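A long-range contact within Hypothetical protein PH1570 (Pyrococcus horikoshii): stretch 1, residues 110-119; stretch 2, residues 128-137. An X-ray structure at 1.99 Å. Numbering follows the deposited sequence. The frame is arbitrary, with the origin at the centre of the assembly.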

ATOM      1  N   PRO A 110       3.732  12.073  -6.057  1.00 26.88           N
ATOM      2  CA  PRO A 110       4.800  13.066  -5.852  1.00 27.77           C
ATOM      3  C   PRO A 110       6.112  12.725  -6.533  1.00 29.42           C
ATOM      4  O   PRO A 110       7.091  13.412  -6.305  1.00 30.24           O
ATOM      5  N   LEU A 111       6.143  11.646  -7.309  1.00 30.95           N
ATOM      6  CA  LEU A 111       7.309  11.293  -8.097  1.00 32.86           C
ATOM      7  C   LEU A 111       6.918  10.643  -9.422  1.00 32.70           C
ATOM      8  O   LEU A 111       5.753  10.309  -9.647  1.00 31.65           O
ATOM      9  N   GLU A 112       7.915  10.477 -10.284  1.00 33.23           N
ATOM     10  CA  GLU A 112       7.752   9.821 -11.567  1.00 35.39           C
ATOM     11  C   GLU A 112       7.457   8.334 -11.407  1.00 34.51           C
ATOM     12  O   GLU A 112       8.137   7.624 -10.678  1.00 34.77           O
ATOM     13  N   ILE A 113       6.390   7.903 -12.053  1.00 34.15           N
ATOM     14  CA  ILE A 113       6.036   6.509 -12.182  1.00 34.16           C
ATOM     15  C   ILE A 113       6.042   6.213 -13.680  1.00 35.25           C
ATOM     16  O   ILE A 113       5.310   6.836 -14.451  1.00 36.58           O
ATOM     17  N   LYS A 114       6.859   5.276 -14.108  1.00 36.05           N
ATOM     18  CA  LYS A 114       6.753   4.868 -15.493  1.00 37.03           C
ATOM     19  C   LYS A 114       6.180   3.475 -15.558  1.00 35.43           C
ATOM     20  O   LYS A 114       6.829   2.496 -15.212  1.00 34.38           O
ATOM     21  N   ILE A 115       4.938   3.413 -16.000  1.00 35.61           N
ATOM     22  CA  ILE A 115       4.212   2.153 -16.105  1.00 35.60           C
ATOM     23  C   ILE A 115       4.973   1.106 -16.930  1.00 35.87           C
ATOM     24  O   ILE A 115       4.908  -0.074 -16.622  1.00 34.25           O
ATOM     25  N   GLU A 116       5.715   1.539 -17.954  1.00 36.64           N
ATOM     26  CA  GLU A 116       6.404   0.582 -18.854  1.00 38.45           C
ATOM     27  C   GLU A 116       7.529  -0.228 -18.167  1.00 37.95           C
ATOM     28  O   GLU A 116       7.972  -1.258 -18.661  1.00 38.67           O
ATOM     29  N   GLU A 117       7.954   0.220 -16.999  1.00 37.31           N
ATOM     30  CA  GLU A 117       8.889  -0.550 -16.187  1.00 37.65           C
ATOM     31  C   GLU A 117       8.200  -1.557 -15.250  1.00 36.30           C
ATOM     32  O   GLU A 117       8.872  -2.353 -14.578  1.00 37.41           O
ATOM     33  N   ALA A 118       6.873  -1.533 -15.210  1.00 33.83           N
ATOM     34  CA  ALA A 118       6.123  -2.399 -14.299  1.00 31.51           C
ATOM     35  C   ALA A 118       5.821  -3.768 -14.899  1.00 30.45           C
ATOM     36  O   ALA A 118       5.738  -3.937 -16.118  1.00 29.63           O
ATOM     37  N   LYS A 119       5.616  -4.737 -14.021  1.00 28.85           N
ATOM     38  CA  LYS A 119       4.992  -5.975 -14.437  1.00 27.83           C
ATOM     39  C   LYS A 119       3.450  -5.814 -14.426  1.00 26.91           C
ATOM     40  O   LYS A 119       2.870  -5.305 -13.442  1.00 24.18           O
ATOM     41  N   LEU A 128      -3.402  -4.461 -13.095  1.00 21.37           N
ATOM     42  CA  LEU A 128      -2.564  -4.243 -11.918  1.00 21.07           C
ATOM     43  C   LEU A 128      -1.143  -4.136 -12.398  1.00 21.30           C
ATOM     44  O   LEU A 128      -0.662  -5.023 -13.126  1.00 22.11           O
ATOM     45  N   ALA A 129      -0.470  -3.061 -12.019  1.00 20.32           N
ATOM     46  CA  ALA A 129       0.904  -2.834 -12.433  1.00 20.19           C
ATOM     47  C   ALA A 129       1.761  -2.884 -11.202  1.00 20.07           C
ATOM     48  O   ALA A 129       1.543  -2.092 -10.275  1.00 20.22           O
ATOM     49  N   VAL A 130       2.710  -3.814 -11.174  1.00 19.53           N
ATOM     50  CA  VAL A 130       3.623  -3.962 -10.037  1.00 19.74           C
ATOM     51  C   VAL A 130       5.038  -3.524 -10.466  1.00 20.56           C
ATOM     52  O   VAL A 130       5.682  -4.198 -11.307  1.00 20.74           O
ATOM     53  N   GLY A 131       5.501  -2.410  -9.882  1.00 19.96           N
ATOM     54  CA  GLY A 131       6.848  -1.894 -10.083  1.00 21.02           C
ATOM     55  C   GLY A 131       7.757  -2.240  -8.907  1.00 21.14           C
ATOM     56  O   GLY A 131       7.304  -2.776  -7.888  1.00 20.17           O
ATOM     57  N   ASN A 132       9.036  -1.890  -9.009  1.00 20.91           N
ATOM     58  CA  ASN A 132       9.958  -2.142  -7.879  1.00 22.62           C
ATOM     59  C   ASN A 132       9.764  -1.176  -6.705  1.00 20.85           C
ATOM     60  O   ASN A 132      10.210  -1.467  -5.608  1.00 21.39           O
ATOM     61  N   TYR A 133       9.158  -0.018  -6.958  1.00 19.57           N
ATOM     62  CA  TYR A 133       8.844   0.953  -5.887  1.00 19.90           C
ATOM     63  C   TYR A 133       7.394   1.430  -5.873  1.00 17.85           C
ATOM     64  O   TYR A 133       7.075   2.364  -5.157  1.00 16.75           O
ATOM     65  N   PHE A 134       6.545   0.803  -6.669  1.00 17.96           N
ATOM     66  CA  PHE A 134       5.147   1.201  -6.749  1.00 17.39           C
ATOM     67  C   PHE A 134       4.220   0.084  -7.187  1.00 17.07           C
ATOM     68  O   PHE A 134       4.642  -0.909  -7.802  1.00 18.17           O
ATOM     69  N   ILE A 135       2.937   0.269  -6.869  1.00 16.20           N
ATOM     70  CA  ILE A 135       1.847  -0.541  -7.393  1.00 16.46           C
ATOM     71  C   ILE A 135       0.673   0.353  -7.787  1.00 17.24           C
ATOM     72  O   ILE A 135       0.274   1.259  -7.021  1.00 15.86           O
ATOM     73  N   LEU A 136       0.154   0.134  -8.996  1.00 16.48           N
ATOM     74  CA  LEU A 136      -1.081   0.800  -9.387  1.00 18.07           C
ATOM     75  C   LEU A 136      -2.117  -0.305  -9.438  1.00 17.23           C
ATOM     76  O   LEU A 136      -1.950  -1.257 -10.204  1.00 17.62           O
ATOM     77  N   ASP A 137      -3.167  -0.209  -8.631  1.00 19.07           N
ATOM     78  CA  ASP A 137      -4.207  -1.241  -8.640  1.00 19.58           C
ATOM     79  C   ASP A 137      -5.459  -0.768  -9.387  1.00 20.20           C
ATOM     80  O   ASP A 137      -5.618   0.417  -9.641  1.00 20.15           O
TER

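The shortest direct hydrogen bond between the stretches is made by a side chain reaching for backbone: Y133 OH donates to E112 O at 2.5 Å, a very short hydrogen bond. Y133 leaves its CA sideways, and chi1 of 65° (p) brings the end of the ring to the other stretch. The hydroxyl also accepts from water 1, with the water oxygen 2.4 Å from Y133 OH. That water accepts from K114 N at 3.0 Å and donates to E117 OE1 at 2.8 Å, so a single site joins backbone and side chain of stretch 1 to the tyrosine hydroxyl of stretch 2. Water 2 donates to N132 OD1 (2.9 Å), accepts from N132 N (2.8 Å) and makes a weak bond to E117 O (3.3 Å).

At the other end, K119 and V130 form an antiparallel hydrogen-bonded pair, K119 N to V130 O at 2.8 Å and V130 N to K119 O at 2.7 Å. Their side chains share one face of the sheet, although the end of K119, with chi1 t, leads away.

Between these anchors lies the apolar filling, centred on F134. It points toward stretch 1 with chi1 67° (p), and I113 CG2 sits over one face of its ring, 3.5 Å from the centroid, a CH-pi contact. A118, also pointing toward its partner stretch, puts CB 3.8 Å from F134 CZ and 3.9 Å from A129 CB; its small methyl fits where the backbones come close. I115 (m, m) starts sideways, yet its CD1 lies 4.1 Å from both A129 CB and L136 CD2. The tyrosine is packed as well: L111 CD1 lies at its ring edge, 3.7 Å from Y133 CE1, and I113 CD1 is 3.8 Å from that same Y133 CE1. Glycine at G131 leaves room for the phenylalanine, since an ideal CB there would clash with F134 CE2 at 2.2 Å.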

ATOM      1  CB  PRO A 110       5.018  13.045  -4.330  1.00 27.26           C
ATOM      2  CG  PRO A 110       4.606  11.666  -3.915  1.00 27.57           C
ATOM      3  CD  PRO A 110       3.594  11.157  -4.908  1.00 27.40           C
ATOM      4  CB  LEU A 111       8.269  10.374  -7.318  1.00 34.04           C
ATOM      5  CG  LEU A 111       7.799   9.137  -6.554  1.00 35.30           C
ATOM      6  CD1 LEU A 111       7.102   8.185  -7.458  1.00 38.75           C
ATOM      7  CD2 LEU A 111       8.984   8.424  -5.897  1.00 35.81           C
ATOM      8  CB  GLU A 112       8.992  10.037 -12.436  1.00 36.24           C
ATOM      9  CG  GLU A 112       8.697   9.858 -13.916  1.00 41.10           C
ATOM     10  CD  GLU A 112       9.931  10.027 -14.792  1.00 47.67           C
ATOM     11  OE1 GLU A 112      10.601  11.084 -14.688  1.00 50.65           O
ATOM     12  OE2 GLU A 112      10.214   9.109 -15.608  1.00 52.25           O
ATOM     13  CB  ILE A 113       4.612   6.247 -11.665  1.00 33.50           C
ATOM     14  CG1 ILE A 113       4.404   6.853 -10.265  1.00 33.40           C
ATOM     15  CG2 ILE A 113       4.289   4.757 -11.704  1.00 31.92           C
ATOM     16  CD1 ILE A 113       5.169   6.159  -9.141  1.00 29.79           C
ATOM     17  CB  LYS A 114       8.100   4.963 -16.210  1.00 38.40           C
ATOM     18  CG  LYS A 114       8.534   6.393 -16.522  1.00 41.53           C
ATOM     19  CD  LYS A 114       9.728   6.365 -17.468  1.00 47.19           C
ATOM     20  CE  LYS A 114       9.711   7.541 -18.421  1.00 49.85           C
ATOM     21  NZ  LYS A 114      10.210   7.133 -19.773  1.00 53.25           N
ATOM     22  CB  ILE A 115       2.776   2.396 -16.642  1.00 35.94           C
ATOM     23  CG1 ILE A 115       1.965   3.172 -15.593  1.00 37.88           C
ATOM     24  CG2 ILE A 115       2.048   1.068 -17.026  1.00 35.96           C
ATOM     25  CD1 ILE A 115       1.759   2.436 -14.230  1.00 35.92           C
ATOM     26  CB  GLU A 116       6.878   1.281 -20.145  1.00 39.64           C
ATOM     27  CG  GLU A 116       8.193   2.006 -20.035  1.00 43.06           C
ATOM     28  CD  GLU A 116       8.082   3.353 -19.367  1.00 50.66           C
ATOM     29  OE1 GLU A 116       6.949   3.905 -19.250  1.00 52.77           O
ATOM     30  OE2 GLU A 116       9.149   3.865 -18.958  1.00 53.45           O
ATOM     31  CB  GLU A 117       9.749   0.417 -15.375  1.00 38.50           C
ATOM     32  CG  GLU A 117      10.579   1.361 -16.255  1.00 42.01           C
ATOM     33  CD  GLU A 117      11.525   2.208 -15.440  1.00 48.80           C
ATOM     34  OE1 GLU A 117      11.046   3.101 -14.678  1.00 50.94           O
ATOM     35  OE2 GLU A 117      12.750   1.968 -15.555  1.00 52.11           O
ATOM     36  CB  ALA A 118       4.826  -1.726 -13.865  1.00 30.95           C
ATOM     37  CB  LYS A 119       5.471  -7.101 -13.544  1.00 28.50           C
ATOM     38  CG  LYS A 119       5.167  -8.456 -14.089  1.00 33.06           C
ATOM     39  CD  LYS A 119       6.122  -9.472 -13.527  1.00 37.66           C
ATOM     40  CE  LYS A 119       5.503 -10.873 -13.588  1.00 39.82           C
ATOM     41  NZ  LYS A 119       5.393 -11.298 -15.006  1.00 43.26           N
ATOM     42  CB  LEU A 128      -2.696  -5.482 -10.991  1.00 20.76           C
ATOM     43  CG  LEU A 128      -1.699  -5.583  -9.820  1.00 21.11           C
ATOM     44  CD1 LEU A 128      -2.061  -4.576  -8.747  1.00 21.78           C
ATOM     45  CD2 LEU A 128      -1.724  -6.971  -9.219  1.00 22.38           C
ATOM     46  CB  ALA A 129       1.035  -1.478 -13.117  1.00 20.40           C
ATOM     47  CB  VAL A 130       3.590  -5.423  -9.432  1.00 19.95           C
ATOM     48  CG1 VAL A 130       4.443  -5.538  -8.184  1.00 18.77           C
ATOM     49  CG2 VAL A 130       2.185  -5.874  -9.146  1.00 20.15           C
ATOM     50  CB  ASN A 132      11.443  -2.125  -8.320  1.00 24.49           C
ATOM     51  CG  ASN A 132      11.935  -0.735  -8.620  1.00 30.28           C
ATOM     52  OD1 ASN A 132      11.780  -0.237  -9.725  1.00 39.36           O
ATOM     53  ND2 ASN A 132      12.486  -0.082  -7.624  1.00 35.85           N
ATOM     54  CB  TYR A 133       9.759   2.187  -5.958  1.00 20.64           C
ATOM     55  CG  TYR A 133       9.559   3.011  -7.210  1.00 23.04           C
ATOM     56  CD1 TYR A 133       8.844   4.213  -7.166  1.00 24.15           C
ATOM     57  CD2 TYR A 133      10.112   2.597  -8.450  1.00 24.55           C
ATOM     58  CE1 TYR A 133       8.663   4.990  -8.310  1.00 26.55           C
ATOM     59  CE2 TYR A 133       9.911   3.360  -9.626  1.00 25.33           C
ATOM     60  CZ  TYR A 133       9.202   4.548  -9.545  1.00 24.63           C
ATOM     61  OH  TYR A 133       8.997   5.324 -10.669  1.00 26.50           O
ATOM     62  CB  PHE A 134       4.974   2.383  -7.730  1.00 17.62           C
ATOM     63  CG  PHE A 134       5.260   2.017  -9.155  1.00 18.86           C
ATOM     64  CD1 PHE A 134       4.236   1.581 -10.011  1.00 22.70           C
ATOM     65  CD2 PHE A 134       6.555   2.101  -9.651  1.00 21.84           C
ATOM     66  CE1 PHE A 134       4.505   1.256 -11.348  1.00 23.64           C
ATOM     67  CE2 PHE A 134       6.840   1.755 -11.004  1.00 20.06           C
ATOM     68  CZ  PHE A 134       5.823   1.352 -11.833  1.00 22.36           C
ATOM     69  CB  ILE A 135       1.327  -1.554  -6.362  1.00 17.47           C
ATOM     70  CG1 ILE A 135       2.368  -2.654  -6.108  1.00 15.41           C
ATOM     71  CG2 ILE A 135      -0.071  -2.196  -6.802  1.00 14.83           C
ATOM     72  CD1 ILE A 135       1.982  -3.445  -4.858  1.00 14.77           C
ATOM     73  CB  LEU A 136      -0.948   1.431 -10.793  1.00 18.41           C
ATOM     74  CG  LEU A 136      -2.278   1.995 -11.380  1.00 19.31           C
ATOM     75  CD1 LEU A 136      -2.805   3.138 -10.520  1.00 20.32           C
ATOM     76  CD2 LEU A 136      -2.084   2.492 -12.823  1.00 19.35           C
ATOM     77  CB  ASP A 137      -4.501  -1.786  -7.217  1.00 21.24           C
ATOM     78  CG  ASP A 137      -5.351  -0.833  -6.355  1.00 22.12           C
ATOM     79  OD1 ASP A 137      -6.155  -0.028  -6.884  1.00 23.22           O
ATOM     80  OD2 ASP A 137      -5.239  -0.939  -5.122  1.00 23.57           O
TER
HETATM   81  O   HOH W   1       9.325   4.282 -12.810  1.00 44.02           O
HETATM   82  O   HOH W   2       9.797  -1.128 -11.642  1.00 36.97           O